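Local coordinates for protein denovo NTF2 (Synthetic construct, PDB 6W40) that is a computationally designed NTF2-like protein whose fold was built to shape a pocket, at the interface of chains A and B. Residues are numbered along the deposited sequence; one frame, centred on the assembly and turned at random. Chains: chain A/B, Denovo NTF2.

Contact 1: the interface of chains A and B. Residues chain A 15, 19-20; chain B 19-20, 62, 67-70.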
loop_
_atom_site.group_PDB
_atom_site.type_symbol
_atom_site.label_atom_id
_atom_site.label_comp_id
_atom_site.label_asym_id
_atom_site.label_seq_id
_atom_site.Cartn_x
_atom_site.Cartn_y
_atom_site.Cartn_z
ATOM N N VAL A 15 2.353 -1.635 2.034
ATOM C CA VAL A 15 1.355 -1.264 3.028
ATOM C C VAL A 15 1.960 -0.366 4.101
ATOM O O VAL A 15 1.283 0.528 4.621
ATOM C CB VAL A 15 0.704 -2.525 3.632
ATOM C CG1 VAL A 15 0.024 -3.349 2.541
ATOM C CG2 VAL A 15 1.732 -3.365 4.372
ATOM N N PHE A 19 0.349 3.017 2.829
ATOM C CA PHE A 19 -0.973 2.715 3.368
ATOM C C PHE A 19 -1.007 2.976 4.868
ATOM O O PHE A 19 -1.539 3.999 5.310
ATOM C CB PHE A 19 -1.359 1.264 3.073
ATOM C CG PHE A 19 -2.694 0.849 3.641
ATOM C CD1 PHE A 19 -2.950 -0.484 3.916
ATOM C CD2 PHE A 19 -3.697 1.777 3.878
ATOM C CE1 PHE A 19 -4.166 -0.880 4.433
ATOM C CE2 PHE A 19 -4.915 1.386 4.398
ATOM C CZ PHE A 19 -5.150 0.055 4.674
ATOM N N MET A 20 -0.465 2.039 5.649
ATOM C CA MET A 20 -0.404 2.153 7.102
ATOM C C MET A 20 0.124 3.522 7.507
ATOM O O MET A 20 1.339 3.709 7.637
ATOM C CB MET A 20 0.475 1.043 7.680
ATOM C CG MET A 20 0.586 1.052 9.192
ATOM S SD MET A 20 1.967 0.050 9.768
ATOM C CE MET A 20 1.786 -1.381 8.706
ATOM N N PHE B 19 -6.398 -0.502 -2.548
ATOM C CA PHE B 19 -6.890 -0.325 -1.186
ATOM C C PHE B 19 -6.239 0.855 -0.482
ATOM O O PHE B 19 -6.600 1.152 0.663
ATOM C CB PHE B 19 -6.634 -1.587 -0.357
ATOM C CG PHE B 19 -7.766 -2.572 -0.366
ATOM C CD1 PHE B 19 -8.905 -2.344 0.388
ATOM C CD2 PHE B 19 -7.678 -3.741 -1.102
ATOM C CE1 PHE B 19 -9.943 -3.254 0.391
ATOM C CE2 PHE B 19 -8.713 -4.656 -1.102
ATOM C CZ PHE B 19 -9.847 -4.412 -0.355
ATOM N N MET B 20 -5.286 1.526 -1.135
ATOM C CA MET B 20 -4.406 2.493 -0.499
ATOM C C MET B 20 -4.030 3.571 -1.519
ATOM O O MET B 20 -2.885 3.707 -1.946
ATOM C CB MET B 20 -3.165 1.801 0.071
ATOM C CG MET B 20 -2.840 0.475 -0.610
ATOM S SD MET B 20 -1.393 -0.366 0.061
ATOM C CE MET B 20 -1.610 -2.018 -0.592
ATOM N N LEU B 62 -13.314 1.315 6.214
ATOM C CA LEU B 62 -11.856 1.384 6.177
ATOM C C LEU B 62 -11.321 2.632 6.867
ATOM O O LEU B 62 -10.221 2.599 7.432
ATOM C CB LEU B 62 -11.371 1.327 4.725
ATOM C CG LEU B 62 -9.895 1.029 4.435
ATOM C CD1 LEU B 62 -9.042 2.293 4.429
ATOM C CD2 LEU B 62 -9.344 0.013 5.427
ATOM N N VAL B 67 -5.727 0.335 11.256
ATOM C CA VAL B 67 -4.901 -0.842 11.013
ATOM C C VAL B 67 -3.437 -0.462 11.177
ATOM O O VAL B 67 -3.016 0.635 10.788
ATOM C CB VAL B 67 -5.171 -1.437 9.617
ATOM C CG1 VAL B 67 -6.576 -2.015 9.554
ATOM C CG2 VAL B 67 -4.980 -0.383 8.537
ATOM N N ARG B 68 -2.659 -1.369 11.764
ATOM C CA ARG B 68 -1.241 -1.139 11.996
ATOM C C ARG B 68 -0.528 -2.483 12.002
ATOM O O ARG B 68 -1.119 -3.510 12.348
ATOM C CB ARG B 68 -1.004 -0.387 13.314
ATOM C CG ARG B 68 0.381 0.233 13.456
ATOM C CD ARG B 68 1.324 -0.651 14.260
ATOM N NE ARG B 68 2.687 -0.125 14.277
ATOM C CZ ARG B 68 3.693 -0.675 14.950
ATOM N NH1 ARG B 68 3.491 -1.771 15.669
ATOM N NH2 ARG B 68 4.901 -0.127 14.907
ATOM N N ASN B 69 0.742 -2.465 11.605
ATOM C CA ASN B 69 1.590 -3.656 11.558
ATOM C C ASN B 69 0.924 -4.771 10.749
ATOM O O ASN B 69 0.592 -5.844 11.257
ATOM C CB ASN B 69 1.944 -4.129 12.971
ATOM C CG ASN B 69 3.019 -5.197 12.975
ATOM O OD1 ASN B 69 3.717 -5.396 11.980
ATOM N ND2 ASN B 69 3.162 -5.888 14.099
ATOM N N ILE B 70 0.725 -4.489 9.465
ATOM C CA ILE B 70 0.113 -5.452 8.556
ATOM C C ILE B 70 1.186 -6.421 8.077
ATOM O O ILE B 70 2.189 -6.012 7.482
ATOM C CB ILE B 70 -0.566 -4.748 7.373
ATOM C CG1 ILE B 70 -1.680 -3.826 7.875
ATOM C CG2 ILE B 70 -1.118 -5.773 6.392
ATOM C CD1 ILE B 70 -2.429 -3.110 6.771
#
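The ring of A:Phe19 is approached on both faces. On one, the CB methylene of B:Met20 stands 3.7 Å from the ring's CG, and the backbone carbonyl O of B:Phe19 lies 4.1 Å above the ring plane, displaced toward the rim. From the other come the CG2 methyl of B:Val67, 3.9 Å from CZ, and, obliquely at the rim, the CD1 methyl of B:Ile70, 3.7 Å from CE1. Both chains are copies of a designed NTF2-like (SnoaL-like) protein, and this patch sets the end of helix 2-18 and the following loop of chain A against chain B. With CG anti to the backbone N (chi1 178°), A:Phe19 is carried outward and crosses its neighbours at about a right angle. At the root of the ring, CB packs on the thioether SD of B:Met20 at 3.4 Å. That methionine has an unusual first torsion (chi1 24°) but runs extended beyond CG, so its CE methyl continues to CG1 of A:Val15, 3.8 Å away. The other valine methyl, CG2, meets CB of B:Ile70 at an oblique crossing. Replacing A:Phe19 by an alanine here would probably loosen the patch, since the ring's contacts with B:Ile70, B:Val67 and the carbonyl of B:Phe19 would go. Next along the chain, A:Met20 also starts anti to its backbone N, then bends at its last torsion (chi3 -43°), laying its tip along the backbone of B:Asn69 and B:Ile70. The amide N of B:Asn69 gives a weak hydrogen bond to SD of A:Met20 at 3.3 Å, while CG of A:Met20 rests 4.0 Å from CA of B:Arg68.

Contact 2: the interface of chains A and B. Residues chain A 7, 11, 14, 75, 77-79; chain B 9-10, 13-14, 17, 75.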
loop_
_atom_site.group_PDB
_atom_site.type_symbol
_atom_site.label_atom_id
_atom_site.label_comp_id
_atom_site.label_asym_id
_atom_site.label_seq_id
_atom_site.Cartn_x
_atom_site.Cartn_y
_atom_site.Cartn_z
ATOM N N HIS A 7 7.516 -11.971 -2.868
ATOM C CA HIS A 7 6.292 -11.226 -3.136
ATOM C C HIS A 7 5.588 -10.833 -1.843
ATOM O O HIS A 7 5.024 -9.737 -1.747
ATOM C CB HIS A 7 5.364 -12.045 -4.026
ATOM C CG HIS A 7 4.622 -11.221 -5.028
ATOM N ND1 HIS A 7 5.257 -10.348 -5.885
ATOM C CD2 HIS A 7 3.301 -11.128 -5.307
ATOM C CE1 HIS A 7 4.360 -9.756 -6.652
ATOM N NE2 HIS A 7 3.166 -10.213 -6.322
ATOM N N MET A 11 4.720 -6.805 -0.770
ATOM C CA MET A 11 3.428 -6.305 -0.308
ATOM C C MET A 11 3.538 -5.648 1.062
ATOM O O MET A 11 2.934 -4.597 1.304
ATOM C CB MET A 11 2.407 -7.442 -0.271
ATOM C CG MET A 11 1.830 -7.807 -1.625
ATOM S SD MET A 11 0.747 -6.519 -2.274
ATOM C CE MET A 11 -0.510 -6.462 -0.998
ATOM N N ILE A 14 4.755 -2.148 0.656
ATOM C CA ILE A 14 3.786 -1.200 0.109
ATOM C C ILE A 14 2.834 -0.717 1.193
ATOM O O ILE A 14 2.523 0.478 1.280
ATOM C CB ILE A 14 3.016 -1.834 -1.064
ATOM C CG1 ILE A 14 3.971 -2.539 -2.027
ATOM C CG2 ILE A 14 2.201 -0.780 -1.796
ATOM C CD1 ILE A 14 5.095 -1.678 -2.524
ATOM N N ILE A 75 0.406 2.867 -9.674
ATOM C CA ILE A 75 1.456 2.008 -9.137
ATOM C C ILE A 75 1.665 0.840 -10.089
ATOM O O ILE A 75 0.701 0.246 -10.583
ATOM C CB ILE A 75 1.115 1.497 -7.721
ATOM C CG1 ILE A 75 1.299 2.604 -6.688
ATOM C CG2 ILE A 75 1.981 0.306 -7.350
ATOM C CD1 ILE A 75 1.174 2.119 -5.260
ATOM N N LEU A 77 4.047 -2.807 -10.360
ATOM C CA LEU A 77 4.921 -3.766 -9.693
ATOM C C LEU A 77 5.674 -4.539 -10.767
ATOM O O LEU A 77 5.078 -5.333 -11.502
ATOM C CB LEU A 77 4.120 -4.703 -8.793
ATOM C CG LEU A 77 4.603 -4.811 -7.346
ATOM C CD1 LEU A 77 4.658 -3.433 -6.705
ATOM C CD2 LEU A 77 3.701 -5.742 -6.548
ATOM N N ILE A 78 6.981 -4.303 -10.859
ATOM C CA ILE A 78 7.804 -4.917 -11.894
ATOM C C ILE A 78 8.876 -5.768 -11.233
ATOM O O ILE A 78 10.004 -5.310 -11.019
ATOM C CB ILE A 78 8.431 -3.852 -12.810
ATOM C CG1 ILE A 78 7.389 -2.802 -13.196
ATOM C CG2 ILE A 78 9.018 -4.502 -14.053
ATOM C CD1 ILE A 78 7.963 -1.616 -13.931
ATOM N N GLY A 79 8.531 -7.008 -10.900
ATOM C CA GLY A 79 9.466 -7.893 -10.238
ATOM C C GLY A 79 9.812 -7.441 -8.835
ATOM O O GLY A 79 9.015 -7.607 -7.907
ATOM N N ARG B 9 -0.281 -12.230 -12.431
ATOM C CA ARG B 9 0.034 -12.083 -11.015
ATOM C C ARG B 9 0.238 -10.618 -10.650
ATOM O O ARG B 9 -0.347 -10.121 -9.681
ATOM C CB ARG B 9 1.277 -12.902 -10.669
ATOM C CG ARG B 9 1.761 -12.716 -9.245
ATOM C CD ARG B 9 3.174 -13.244 -9.084
ATOM N NE ARG B 9 4.089 -12.620 -10.036
ATOM C CZ ARG B 9 5.405 -12.809 -10.045
ATOM N NH1 ARG B 9 5.968 -13.605 -9.146
ATOM N NH2 ARG B 9 6.158 -12.198 -10.950
ATOM N N ASP B 10 1.061 -9.907 -11.425
ATOM C CA ASP B 10 1.321 -8.502 -11.130
ATOM C C ASP B 10 0.055 -7.665 -11.256
ATOM O O ASP B 10 -0.190 -6.773 -10.436
ATOM C CB ASP B 10 2.417 -7.960 -12.049
ATOM C CG ASP B 10 3.802 -8.444 -11.656
ATOM O OD1 ASP B 10 4.224 -9.515 -12.138
ATOM O OD2 ASP B 10 4.469 -7.752 -10.858
ATOM N N GLU B 13 -2.080 -8.162 -8.264
ATOM C CA GLU B 13 -1.473 -7.518 -7.104
ATOM C C GLU B 13 -1.621 -6.005 -7.173
ATOM O O GLU B 13 -1.928 -5.360 -6.163
ATOM C CB GLU B 13 -0.002 -7.910 -7.001
ATOM C CG GLU B 13 0.207 -9.376 -6.702
ATOM C CD GLU B 13 0.052 -9.696 -5.233
ATOM O OE1 GLU B 13 0.520 -8.892 -4.400
ATOM O OE2 GLU B 13 -0.541 -10.746 -4.910
ATOM N N ILE B 14 -1.398 -5.421 -8.353
ATOM C CA ILE B 14 -1.602 -3.985 -8.518
ATOM C C ILE B 14 -3.041 -3.620 -8.182
ATOM O O ILE B 14 -3.298 -2.613 -7.512
ATOM C CB ILE B 14 -1.215 -3.548 -9.944
ATOM C CG1 ILE B 14 0.297 -3.667 -10.146
ATOM C CG2 ILE B 14 -1.667 -2.122 -10.214
ATOM C CD1 ILE B 14 0.755 -3.320 -11.546
ATOM N N LYS B 17 -3.534 -3.201 -4.527
ATOM C CA LYS B 17 -2.907 -2.003 -3.986
ATOM C C LYS B 17 -3.742 -0.745 -4.191
ATOM O O LYS B 17 -3.302 0.335 -3.783
ATOM C CB LYS B 17 -1.514 -1.828 -4.594
ATOM C CG LYS B 17 -0.523 -2.885 -4.124
ATOM C CD LYS B 17 0.875 -2.636 -4.662
ATOM C CE LYS B 17 0.954 -2.898 -6.155
ATOM N NZ LYS B 17 0.744 -4.334 -6.487
ATOM N N ILE B 75 0.177 -15.690 -0.118
ATOM C CA ILE B 75 -0.416 -15.133 -1.328
ATOM C C ILE B 75 -0.538 -16.256 -2.347
ATOM O O ILE B 75 0.444 -16.953 -2.627
ATOM C CB ILE B 75 0.418 -13.970 -1.904
ATOM C CG1 ILE B 75 0.442 -12.785 -0.936
ATOM C CG2 ILE B 75 -0.135 -13.532 -3.249
ATOM C CD1 ILE B 75 1.301 -11.631 -1.412
#
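Polar and ionisable groups crowd one end of this patch between two NTF2-like copies, where helix 2-18 and strand 74-78 of chain A embrace helix 7-16 and the short 3-10 turn 17-19 of chain B. Carboxylate OD2 of B:Asp10 lies 2.6 Å from the carbonyl O of A:Leu77. The nearby carbonyl oxygen might raise the acid's pKa, so that a protonated acid could donate to it; otherwise the pair is a clash. The other oxygen, OD1, forms a salt bridge within chain B to NH2 of B:Arg9 at 3.5 Å. A:His7 and B:Glu13 extend toward each other tip to tip, their ring and carboxylate planes turned 63° apart. The CG methylene of B:Glu13 sits in plane at the imidazole edge, and the ring's CD2 is 3.6 Å from the carboxylate carbon CD, so the edge meets carbon rather than hydrogen-bonding to a carboxylate oxygen. CD of B:Arg9 lies over one face, toward the rim. B:Glu13 and B:Arg9 might pull the histidine's ionisation in opposite directions. Bending at chi2 (-81°) swings B:Glu13 so that OE1 comes 3.2 Å from the thioether SD of A:Met11, a close contact and not a hydrogen bond; this methionine is folded at its second and third torsions.

A methyl meets a polar backbone atom where CG2 of B:Ile14 lies 3.4 Å from the carbonyl O of A:Ile75.

Apolar packing centres on the alkyl chain of B:Lys17, bent at chi3 and chi4. Its CD lies 3.7 Å from CG2 of A:Ile14. The B:Lys17 and A:Ile75 side chains cross at about a right angle, with CE 3.6 Å from CG2. CE and the amino group NZ then lie against the branched end of A:Leu77, setting a probably charged group beside methyls. Toward the A:His7 end, away from B:Lys17, the CD1 methyl of B:Ile75 touches CG of A:Met11 obliquely.

The C-alpha centres of contact 1 and contact 2 lie about 15 Å apart along one interface. Helix 2-18 of chain A serves both, with A:Ile14 and A:Val15, neighbours in sequence, facing the two patches; in chain B, strand 70-78 and the 3-10 turn 17-19 likewise contribute to each. Contact 1 is mainly apolar, contact 2 mixes charge with aliphatic packing. Because the interface is not an exact two-fold, equivalent residues meet different partners in the two copies. The shared elements would probably couple the patches mechanically, although this pairing may be a feature of the crystal.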